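Local coordinates for YfkN protein (Bacillus subtilis subsp. subtilis, PDB 3GVE), which belongs to the calcineurin-like phosphoesterase family of metal-dependent proteins and carries a manganese and a magnesium ion side by side, at residues H21-Y30 / L65-E73; L40-R51 / S94-D102. All coordinates share one frame; numbering follows the deposited sequence.

Contact 1 (H21-Y30 / L65-E73). With MN (manganese (II) ion), chain C.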
loop_
_atom_site.group_PDB
_atom_site.type_symbol
_atom_site.label_atom_id
_atom_site.label_comp_id
_atom_site.label_asym_id
_atom_site.label_seq_id
_atom_site.Cartn_x
_atom_site.Cartn_y
_atom_site.Cartn_z
ATOM N N HIS A 21 -9.048 -5.556 1.513
ATOM C CA HIS A 21 -8.168 -5.547 0.347
ATOM C C HIS A 21 -7.553 -6.936 0.113
ATOM O O HIS A 21 -6.362 -7.084 -0.123
ATOM C CB HIS A 21 -7.101 -4.439 0.478
ATOM C CG HIS A 21 -7.601 -3.078 0.097
ATOM N ND1 HIS A 21 -7.930 -2.750 -1.196
ATOM C CD2 HIS A 21 -7.848 -1.973 0.840
ATOM C CE1 HIS A 21 -8.346 -1.498 -1.235
ATOM N NE2 HIS A 21 -8.315 -1.002 -0.015
ATOM N N ALA A 22 -8.410 -7.948 0.200
ATOM C CA ALA A 22 -8.064 -9.350 -0.138
ATOM C C ALA A 22 -7.061 -9.997 0.813
ATOM O O ALA A 22 -6.562 -11.077 0.557
ATOM C CB ALA A 22 -7.585 -9.477 -1.599
ATOM N N ASN A 23 -6.796 -9.329 1.924
ATOM C CA ASN A 23 -5.942 -9.897 2.970
ATOM C C ASN A 23 -6.721 -10.877 3.857
ATOM O O ASN A 23 -7.179 -10.534 4.933
ATOM C CB ASN A 23 -5.289 -8.778 3.803
ATOM C CG ASN A 23 -4.393 -7.873 2.967
ATOM O OD1 ASN A 23 -4.670 -6.700 2.776
ATOM N ND2 ASN A 23 -3.344 -8.424 2.456
HETATM N N MSE A 24 -6.841 -12.103 3.361
HETATM C CA MSE A 24 -7.526 -13.197 4.054
HETATM C C MSE A 24 -6.643 -13.741 5.169
HETATM O O MSE A 24 -7.031 -13.771 6.315
HETATM C CB MSE A 24 -7.873 -14.314 3.066
HETATM C CG MSE A 24 -8.888 -13.862 1.999
HETATM SE SE MSE A 24 -10.647 -13.433 2.700
HETATM C CE MSE A 24 -10.480 -11.451 2.681
HETATM N N MSE A 25 -5.454 -14.173 4.788
HETATM C CA MSE A 25 -4.461 -14.637 5.742
HETATM C C MSE A 25 -3.675 -13.473 6.337
HETATM O O MSE A 25 -3.620 -12.393 5.773
HETATM C CB MSE A 25 -3.503 -15.608 5.064
HETATM C CG MSE A 25 -4.162 -16.891 4.599
HETATM SE SE MSE A 25 -4.812 -18.007 6.082
HETATM C CE MSE A 25 -3.124 -18.930 6.440
ATOM N N ASP A 26 -3.042 -13.720 7.477
ATOM C CA ASP A 26 -2.123 -12.746 8.052
ATOM C C ASP A 26 -0.759 -12.958 7.373
ATOM O O ASP A 26 0.182 -13.497 7.959
ATOM C CB ASP A 26 -2.071 -12.845 9.592
ATOM C CG ASP A 26 -1.765 -14.250 10.117
ATOM O OD1 ASP A 26 -1.962 -15.237 9.399
ATOM O OD2 ASP A 26 -1.369 -14.337 11.288
ATOM N N TYR A 27 -0.688 -12.541 6.117
ATOM C CA TYR A 27 0.401 -12.906 5.210
ATOM C C TYR A 27 0.722 -11.799 4.211
ATOM O O TYR A 27 -0.162 -11.232 3.588
ATOM C CB TYR A 27 0.033 -14.192 4.457
ATOM C CG TYR A 27 1.242 -14.942 3.932
ATOM C CD1 TYR A 27 1.928 -15.842 4.741
ATOM C CD2 TYR A 27 1.712 -14.730 2.647
ATOM C CE1 TYR A 27 3.035 -16.512 4.272
ATOM C CE2 TYR A 27 2.820 -15.415 2.170
ATOM C CZ TYR A 27 3.465 -16.295 2.999
ATOM O OH TYR A 27 4.584 -16.971 2.565
ATOM N N ASP A 28 2.011 -11.521 4.063
ATOM C CA ASP A 28 2.534 -10.574 3.094
ATOM C C ASP A 28 3.048 -11.367 1.893
ATOM O O ASP A 28 4.081 -12.016 1.972
ATOM C CB ASP A 28 3.676 -9.763 3.751
ATOM C CG ASP A 28 4.392 -8.838 2.784
ATOM O OD1 ASP A 28 3.970 -8.694 1.652
ATOM O OD2 ASP A 28 5.403 -8.255 3.189
ATOM N N TYR A 29 2.324 -11.328 0.786
ATOM C CA TYR A 29 2.721 -12.080 -0.402
ATOM C C TYR A 29 3.955 -11.505 -1.092
ATOM O O TYR A 29 4.602 -12.208 -1.843
ATOM C CB TYR A 29 1.586 -12.186 -1.436
ATOM C CG TYR A 29 0.399 -13.024 -0.975
ATOM C CD1 TYR A 29 0.482 -14.408 -0.901
ATOM C CD2 TYR A 29 -0.794 -12.417 -0.595
ATOM C CE1 TYR A 29 -0.581 -15.158 -0.466
ATOM C CE2 TYR A 29 -1.856 -13.163 -0.167
ATOM C CZ TYR A 29 -1.747 -14.535 -0.103
ATOM O OH TYR A 29 -2.804 -15.288 0.335
ATOM N N TYR A 30 4.236 -10.229 -0.863
ATOM C CA TYR A 30 5.384 -9.573 -1.495
ATOM C C TYR A 30 6.688 -9.970 -0.822
ATOM O O TYR A 30 7.569 -10.452 -1.514
ATOM C CB TYR A 30 5.220 -8.053 -1.515
ATOM C CG TYR A 30 3.835 -7.627 -1.945
ATOM C CD1 TYR A 30 2.940 -7.170 -1.022
ATOM C CD2 TYR A 30 3.431 -7.699 -3.270
ATOM C CE1 TYR A 30 1.665 -6.797 -1.388
ATOM C CE2 TYR A 30 2.146 -7.325 -3.646
ATOM C CZ TYR A 30 1.280 -6.872 -2.693
ATOM O OH TYR A 30 0.011 -6.482 -3.027
ATOM N N LEU A 65 -12.797 -4.937 -0.738
ATOM C CA LEU A 65 -12.669 -6.290 -0.198
ATOM C C LEU A 65 -11.925 -7.274 -1.115
ATOM O O LEU A 65 -11.094 -8.029 -0.652
ATOM C CB LEU A 65 -14.069 -6.834 0.105
ATOM C CG LEU A 65 -14.154 -8.322 0.451
ATOM C CD1 LEU A 65 -13.501 -8.586 1.784
ATOM C CD2 LEU A 65 -15.637 -8.781 0.461
ATOM N N ILE A 66 -12.249 -7.266 -2.401
ATOM C CA ILE A 66 -11.821 -8.328 -3.297
ATOM C C ILE A 66 -10.546 -8.048 -4.080
ATOM O O ILE A 66 -10.083 -8.901 -4.823
ATOM C CB ILE A 66 -12.953 -8.703 -4.288
ATOM C CG1 ILE A 66 -13.166 -7.587 -5.326
ATOM C CG2 ILE A 66 -14.231 -9.047 -3.533
ATOM C CD1 ILE A 66 -14.193 -7.929 -6.406
ATOM N N GLN A 67 -9.987 -6.859 -3.917
ATOM C CA GLN A 67 -8.824 -6.426 -4.686
ATOM C C GLN A 67 -7.770 -5.831 -3.772
ATOM O O GLN A 67 -8.087 -5.220 -2.774
ATOM C CB GLN A 67 -9.262 -5.360 -5.693
ATOM C CG GLN A 67 -8.179 -4.960 -6.697
ATOM C CD GLN A 67 -7.172 -3.927 -6.182
ATOM O OE1 GLN A 67 -6.076 -3.803 -6.721
ATOM N NE2 GLN A 67 -7.546 -3.184 -5.185
ATOM N N GLY A 68 -6.513 -6.012 -4.135
ATOM C CA GLY A 68 -5.429 -5.306 -3.478
ATOM C C GLY A 68 -4.118 -6.054 -3.343
ATOM O O GLY A 68 -3.069 -5.457 -3.232
ATOM N N ASN A 69 -4.190 -7.377 -3.334
ATOM C CA ASN A 69 -2.990 -8.208 -3.189
ATOM C C ASN A 69 -2.974 -9.354 -4.206
ATOM O O ASN A 69 -3.873 -9.457 -4.999
ATOM C CB ASN A 69 -2.786 -8.664 -1.732
ATOM C CG ASN A 69 -3.785 -9.724 -1.271
ATOM O OD1 ASN A 69 -3.877 -10.029 -0.084
ATOM N ND2 ASN A 69 -4.490 -10.305 -2.195
ATOM N N PRO A 70 -1.954 -10.209 -4.194
ATOM C CA PRO A 70 -1.898 -11.287 -5.191
ATOM C C PRO A 70 -2.997 -12.351 -5.072
ATOM O O PRO A 70 -3.258 -13.011 -6.047
ATOM C CB PRO A 70 -0.499 -11.882 -4.975
ATOM C CG PRO A 70 0.298 -10.703 -4.549
ATOM C CD PRO A 70 -0.621 -9.948 -3.618
ATOM N N LEU A 71 -3.637 -12.490 -3.918
ATOM C CA LEU A 71 -4.761 -13.414 -3.797
ATOM C C LEU A 71 -5.948 -12.918 -4.628
ATOM O O LEU A 71 -6.587 -13.689 -5.311
ATOM C CB LEU A 71 -5.150 -13.628 -2.330
ATOM C CG LEU A 71 -6.255 -14.667 -2.134
ATOM C CD1 LEU A 71 -6.038 -15.497 -0.870
ATOM C CD2 LEU A 71 -7.642 -14.051 -2.167
ATOM N N GLY A 72 -6.199 -11.616 -4.593
ATOM C CA GLY A 72 -7.229 -11.030 -5.429
ATOM C C GLY A 72 -6.903 -11.176 -6.906
ATOM O O GLY A 72 -7.783 -11.408 -7.717
ATOM N N GLU A 73 -5.623 -11.028 -7.241
ATOM C CA GLU A 73 -5.139 -11.211 -8.618
ATOM C C GLU A 73 -5.306 -12.660 -9.059
ATOM O O GLU A 73 -5.719 -12.935 -10.159
ATOM C CB GLU A 73 -3.650 -10.895 -8.713
ATOM C CG GLU A 73 -3.290 -9.472 -8.654
ATOM C CD GLU A 73 -1.769 -9.289 -8.521
ATOM O OE1 GLU A 73 -1.375 -8.213 -8.073
ATOM O OE2 GLU A 73 -0.980 -10.222 -8.831
HETATM MN MN MN C . -9.153 1.030 0.389
HETATM O O HOH W 1 -9.669 3.136 -0.003
HETATM O O HOH W 2 -7.720 1.619 -1.236
#
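The His21 imidazole meets the 65-73 loop at its edge: the carbonyl oxygen of Gln67 lies close to the ring plane and accepts from His21 ND1 at 2.9 Å, with 149° at the hydrogen. At the far side of the same ring, His21 NE2 binds the manganese ion at 2.2 Å. The first two torsions (chi1 -81°, chi2 -68°) together set the ring with ND1 toward the Gln67 carbonyl and NE2 toward the metal. Tyr29 is the second flat group. One face is covered near the rim by Tyr27 of its own segment, while the amide end of Asn69 sits at its edge. Tyr29 CB packs on Pro70 CG (3.7 Å), and the ring leans on Leu71 CB; its hydroxyl bonds to His332 on helix 322-340. Tyr30 reaches across to Pro70, its CZ 3.7 Å from Pro70 CD, so that both tyrosines pack on Pro70, in the first turn of helix 70-85, for which Asn69 is the N-cap residue. Between the aromatic end and the metal end, Ala22 N makes a weak bond to Leu65 O (2.8 Å), and the Ala22 methyl lies against the Asn69 amide. Met24, a selenomethionine, adds looser apolar contacts with Leu65 and Leu71.

Asp19, Asp64 and His251 complete the protein ligands of the manganese, and two waters also bind it. His21 is thus a first-shell ligand whose other nitrogen is tied to a second-shell backbone carbonyl. Because ND1 is the donor, NE2 is left to offer its lone pair to the metal, and the bond to Gln67, together with the metal, restrains the rotation of the ring, an orienting scheme widely seen in metal-binding histidines.

Contact 2 (L40-R51 / S94-D102)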
loop_
_atom_site.group_PDB
_atom_site.type_symbol
_atom_site.label_atom_id
_atom_site.label_comp_id
_atom_site.label_asym_id
_atom_site.label_seq_id
_atom_site.Cartn_x
_atom_site.Cartn_y
_atom_site.Cartn_z
ATOM N N LEU A 40 -7.856 -10.876 7.750
ATOM C CA LEU A 40 -9.169 -11.300 8.217
ATOM C C LEU A 40 -9.097 -12.531 9.125
ATOM O O LEU A 40 -9.900 -12.673 10.003
ATOM C CB LEU A 40 -10.101 -11.531 7.026
ATOM C CG LEU A 40 -11.582 -11.802 7.337
ATOM C CD1 LEU A 40 -12.183 -10.748 8.267
ATOM C CD2 LEU A 40 -12.353 -11.909 6.028
ATOM N N ALA A 41 -8.105 -13.389 8.916
ATOM C CA ALA A 41 -7.913 -14.528 9.803
ATOM C C ALA A 41 -7.727 -14.093 11.265
ATOM O O ALA A 41 -8.126 -14.807 12.157
ATOM C CB ALA A 41 -6.740 -15.383 9.339
ATOM N N ARG A 42 -7.139 -12.921 11.492
ATOM C CA ARG A 42 -7.024 -12.359 12.837
ATOM C C ARG A 42 -8.264 -11.567 13.242
ATOM O O ARG A 42 -8.742 -11.716 14.328
ATOM C CB ARG A 42 -5.747 -11.516 12.973
ATOM C CG ARG A 42 -4.514 -12.410 13.056
ATOM C CD ARG A 42 -3.200 -11.650 13.053
ATOM N NE ARG A 42 -2.089 -12.580 13.298
ATOM C CZ ARG A 42 -1.585 -12.848 14.493
ATOM N NH1 ARG A 42 -2.031 -12.244 15.585
ATOM N NH2 ARG A 42 -0.594 -13.714 14.588
ATOM N N THR A 43 -8.798 -10.754 12.340
ATOM C CA THR A 43 -9.988 -9.966 12.674
ATOM C C THR A 43 -11.159 -10.857 13.086
ATOM O O THR A 43 -11.939 -10.491 13.943
ATOM C CB THR A 43 -10.437 -9.080 11.486
ATOM O OG1 THR A 43 -9.307 -8.735 10.689
ATOM C CG2 THR A 43 -11.155 -7.811 11.974
ATOM N N ALA A 44 -11.250 -12.023 12.459
ATOM C CA ALA A 44 -12.320 -12.965 12.727
ATOM C C ALA A 44 -12.310 -13.459 14.177
ATOM O O ALA A 44 -13.317 -13.891 14.666
ATOM C CB ALA A 44 -12.258 -14.133 11.736
ATOM N N GLN A 45 -11.165 -13.356 14.850
ATOM C CA GLN A 45 -11.095 -13.716 16.260
ATOM C C GLN A 45 -11.829 -12.677 17.090
ATOM O O GLN A 45 -12.499 -13.033 18.029
ATOM C CB GLN A 45 -9.639 -13.883 16.726
ATOM C CG GLN A 45 -8.847 -14.945 15.956
ATOM C CD GLN A 45 -9.283 -16.359 16.241
ATOM O OE1 GLN A 45 -10.418 -16.718 16.056
ATOM N NE2 GLN A 45 -8.335 -17.182 16.669
ATOM N N LEU A 46 -11.726 -11.401 16.711
ATOM C CA LEU A 46 -12.525 -10.358 17.363
ATOM C C LEU A 46 -14.014 -10.533 17.072
ATOM O O LEU A 46 -14.847 -10.302 17.922
ATOM C CB LEU A 46 -12.099 -8.955 16.925
ATOM C CG LEU A 46 -10.673 -8.533 17.264
ATOM C CD1 LEU A 46 -10.408 -7.123 16.721
ATOM C CD2 LEU A 46 -10.422 -8.582 18.769
ATOM N N ILE A 47 -14.326 -10.928 15.844
ATOM C CA ILE A 47 -15.722 -11.152 15.459
ATOM C C ILE A 47 -16.340 -12.221 16.385
ATOM O O ILE A 47 -17.422 -12.049 16.900
ATOM C CB ILE A 47 -15.851 -11.560 13.956
ATOM C CG1 ILE A 47 -15.457 -10.378 13.042
ATOM C CG2 ILE A 47 -17.264 -12.088 13.655
ATOM C CD1 ILE A 47 -15.326 -10.707 11.569
ATOM N N GLN A 48 -15.634 -13.334 16.558
ATOM C CA GLN A 48 -16.103 -14.434 17.390
ATOM C C GLN A 48 -16.301 -13.956 18.823
ATOM O O GLN A 48 -17.316 -14.231 19.435
ATOM C CB GLN A 48 -15.115 -15.608 17.371
ATOM C CG GLN A 48 -15.651 -16.818 18.140
ATOM C CD GLN A 48 -14.750 -18.015 18.081
ATOM O OE1 GLN A 48 -14.138 -18.308 17.059
ATOM N NE2 GLN A 48 -14.695 -18.745 19.181
ATOM N N LYS A 49 -15.333 -13.219 19.335
ATOM C CA LYS A 49 -15.443 -12.715 20.694
ATOM C C LYS A 49 -16.690 -11.838 20.892
ATOM O O LYS A 49 -17.428 -12.001 21.842
ATOM C CB LYS A 49 -14.198 -11.936 21.093
ATOM C CG LYS A 49 -14.359 -11.268 22.449
ATOM C CD LYS A 49 -13.085 -10.659 22.881
ATOM C CE LYS A 49 -12.868 -9.315 22.244
ATOM N NZ LYS A 49 -11.913 -8.539 23.047
ATOM N N HIS A 50 -16.915 -10.899 19.978
ATOM C CA HIS A 50 -18.062 -10.015 20.106
ATOM C C HIS A 50 -19.386 -10.757 19.936
ATOM O O HIS A 50 -20.338 -10.481 20.638
ATOM C CB HIS A 50 -17.902 -8.824 19.164
ATOM C CG HIS A 50 -16.952 -7.806 19.684
ATOM N ND1 HIS A 50 -17.352 -6.777 20.506
ATOM C CD2 HIS A 50 -15.614 -7.686 19.549
ATOM C CE1 HIS A 50 -16.299 -6.060 20.841
ATOM N NE2 HIS A 50 -15.231 -6.591 20.276
ATOM N N ARG A 51 -19.424 -11.732 19.036
ATOM C CA ARG A 51 -20.615 -12.554 18.873
ATOM C C ARG A 51 -20.961 -13.282 20.180
ATOM O O ARG A 51 -22.117 -13.451 20.497
ATOM C CB ARG A 51 -20.460 -13.551 17.716
ATOM C CG ARG A 51 -20.759 -12.947 16.339
ATOM C CD ARG A 51 -20.598 -13.970 15.232
ATOM N NE ARG A 51 -21.346 -13.562 14.046
ATOM C CZ ARG A 51 -21.003 -13.848 12.799
ATOM N NH1 ARG A 51 -19.899 -14.517 12.533
ATOM N NH2 ARG A 51 -21.787 -13.472 11.806
ATOM N N SER A 94 -16.307 -16.853 -0.460
ATOM C CA SER A 94 -16.430 -18.098 0.363
ATOM C C SER A 94 -16.060 -17.880 1.797
ATOM O O SER A 94 -16.710 -18.443 2.681
ATOM C CB SER A 94 -15.588 -19.218 -0.202
ATOM O OG SER A 94 -15.912 -19.486 -1.555
ATOM N N VAL A 95 -15.024 -17.082 2.050
ATOM C CA VAL A 95 -14.662 -16.767 3.446
ATOM C C VAL A 95 -15.771 -15.979 4.158
ATOM O O VAL A 95 -16.157 -16.243 5.283
ATOM C CB VAL A 95 -13.322 -15.978 3.528
ATOM C CG1 VAL A 95 -13.028 -15.538 4.915
ATOM C CG2 VAL A 95 -12.161 -16.891 3.020
HETATM N N MSE A 96 -16.299 -14.975 3.462
HETATM C CA MSE A 96 -17.376 -14.129 4.002
HETATM C C MSE A 96 -18.652 -14.945 4.309
HETATM O O MSE A 96 -19.330 -14.721 5.277
HETATM C CB MSE A 96 -17.719 -12.965 3.047
HETATM C CG MSE A 96 -16.514 -12.161 2.526
HETATM SE SE MSE A 96 -15.225 -11.556 3.866
HETATM C CE MSE A 96 -16.057 -9.841 4.348
ATOM N N ASN A 97 -18.917 -15.936 3.466
ATOM C CA ASN A 97 -20.045 -16.836 3.586
ATOM C C ASN A 97 -19.822 -17.696 4.848
ATOM O O ASN A 97 -20.702 -17.904 5.665
ATOM C CB ASN A 97 -20.201 -17.734 2.359
ATOM C CG ASN A 97 -20.846 -16.997 1.165
ATOM O OD1 ASN A 97 -21.396 -15.899 1.309
ATOM N ND2 ASN A 97 -20.798 -17.632 0.024
ATOM N N ALA A 98 -18.594 -18.182 4.989
ATOM C CA ALA A 98 -18.237 -19.046 6.116
ATOM C C ALA A 98 -18.323 -18.303 7.446
ATOM O O ALA A 98 -18.664 -18.885 8.449
ATOM C CB ALA A 98 -16.854 -19.654 5.918
ATOM N N LEU A 99 -18.012 -17.013 7.439
ATOM C CA LEU A 99 -18.108 -16.157 8.630
ATOM C C LEU A 99 -19.528 -15.618 8.844
ATOM O O LEU A 99 -19.792 -14.898 9.795
ATOM C CB LEU A 99 -17.132 -14.983 8.521
ATOM C CG LEU A 99 -15.641 -15.310 8.607
ATOM C CD1 LEU A 99 -14.787 -14.075 8.386
ATOM C CD2 LEU A 99 -15.330 -15.931 9.972
ATOM N N LYS A 100 -20.419 -15.972 7.932
ATOM C CA LYS A 100 -21.835 -15.613 8.037
ATOM C C LYS A 100 -22.039 -14.085 8.100
ATOM O O LYS A 100 -22.740 -13.565 8.951
ATOM C CB LYS A 100 -22.507 -16.355 9.211
ATOM C CG LYS A 100 -22.493 -17.864 9.002
ATOM C CD LYS A 100 -23.138 -18.597 10.167
ATOM C CE LYS A 100 -23.050 -20.100 9.965
ATOM N NZ LYS A 100 -24.140 -20.813 10.711
ATOM N N TYR A 101 -21.421 -13.371 7.166
ATOM C CA TYR A 101 -21.720 -11.947 7.006
ATOM C C TYR A 101 -23.199 -11.764 6.677
ATOM O O TYR A 101 -23.789 -12.585 5.993
ATOM C CB TYR A 101 -20.868 -11.340 5.902
ATOM C CG TYR A 101 -19.543 -10.810 6.400
ATOM C CD1 TYR A 101 -18.496 -11.679 6.697
ATOM C CD2 TYR A 101 -19.341 -9.448 6.584
ATOM C CE1 TYR A 101 -17.282 -11.200 7.156
ATOM C CE2 TYR A 101 -18.115 -8.954 7.040
ATOM C CZ TYR A 101 -17.104 -9.843 7.343
ATOM O OH TYR A 101 -15.890 -9.403 7.796
ATOM N N ASP A 102 -23.767 -10.673 7.167
ATOM C CA ASP A 102 -25.170 -10.340 6.909
ATOM C C ASP A 102 -25.365 -9.392 5.711
ATOM O O ASP A 102 -26.423 -9.373 5.121
ATOM C CB ASP A 102 -25.805 -9.739 8.167
ATOM C CG ASP A 102 -25.823 -10.719 9.329
ATOM O OD1 ASP A 102 -26.570 -11.696 9.248
ATOM O OD2 ASP A 102 -25.078 -10.505 10.281
HETATM O O HOH W 3 -24.488 -12.134 12.347
#
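Segment 40-51 of helix 40-53 lies beside the end of helix 91-98, their backbones nearest at Ala44 and Leu99 (CA to CA 7.8 Å), where segment 94-102 leaves its helix through a Schellman motif with positive phi at Lys100. Leu40 and Leu99 reach toward each other tip to tip, Leu40 CD2 standing 4.0 Å from Leu99 CD1. The same Leu40 methyl also touches the selenium of Met96 (3.6 Å) and Val95 CG1. Leu99 spreads its other branch, CD2, onto the Ala44 methyl. The Tyr101 hydroxyl, bonded to Thr17, touches the CD1 methyls of both Leu40 and Ile47, while its ring has Met96 CE over one face, toward the rim. At the outer end Arg51, extended from CG to NE, grips Leu99 O end-on: NH1 donates at 2.8 Å (160°) and NH2 at 3.2 Å, with the oxygen in the guanidinium plane. NH2 also reaches Asp102 OD2 through a water. Carbonyls at a helix C-terminus lack the next turn's N-H groups; here the guanidinium supplies donors to Leu99 O, just past the last helical residue, and more weakly to Lys100 O in the turn that follows, which probably also offsets the partial negative charge of that helix end.

Both contacts are largely buried, yet they differ in character. Contact 1 joins two loops and the start of helix 70-85 at the manganese site; contact 2 packs two helices, its apolar middle giving way to Arg51 at the partly exposed end. The main polar bond of contact 1 orients a metal ligand, whereas in contact 2 an arginine binds carbonyls at a helix end. Their segments alternate along the chain and touch directly: Asp26 forms a salt bridge with Arg42, Met24 O probably accepts from Ala41 N, and the side chains of Met24 and Leu65 rest on Val95 and Met96. Helix 91-98 is therefore shared, with Val95 and Met96 meeting residues of both contacts.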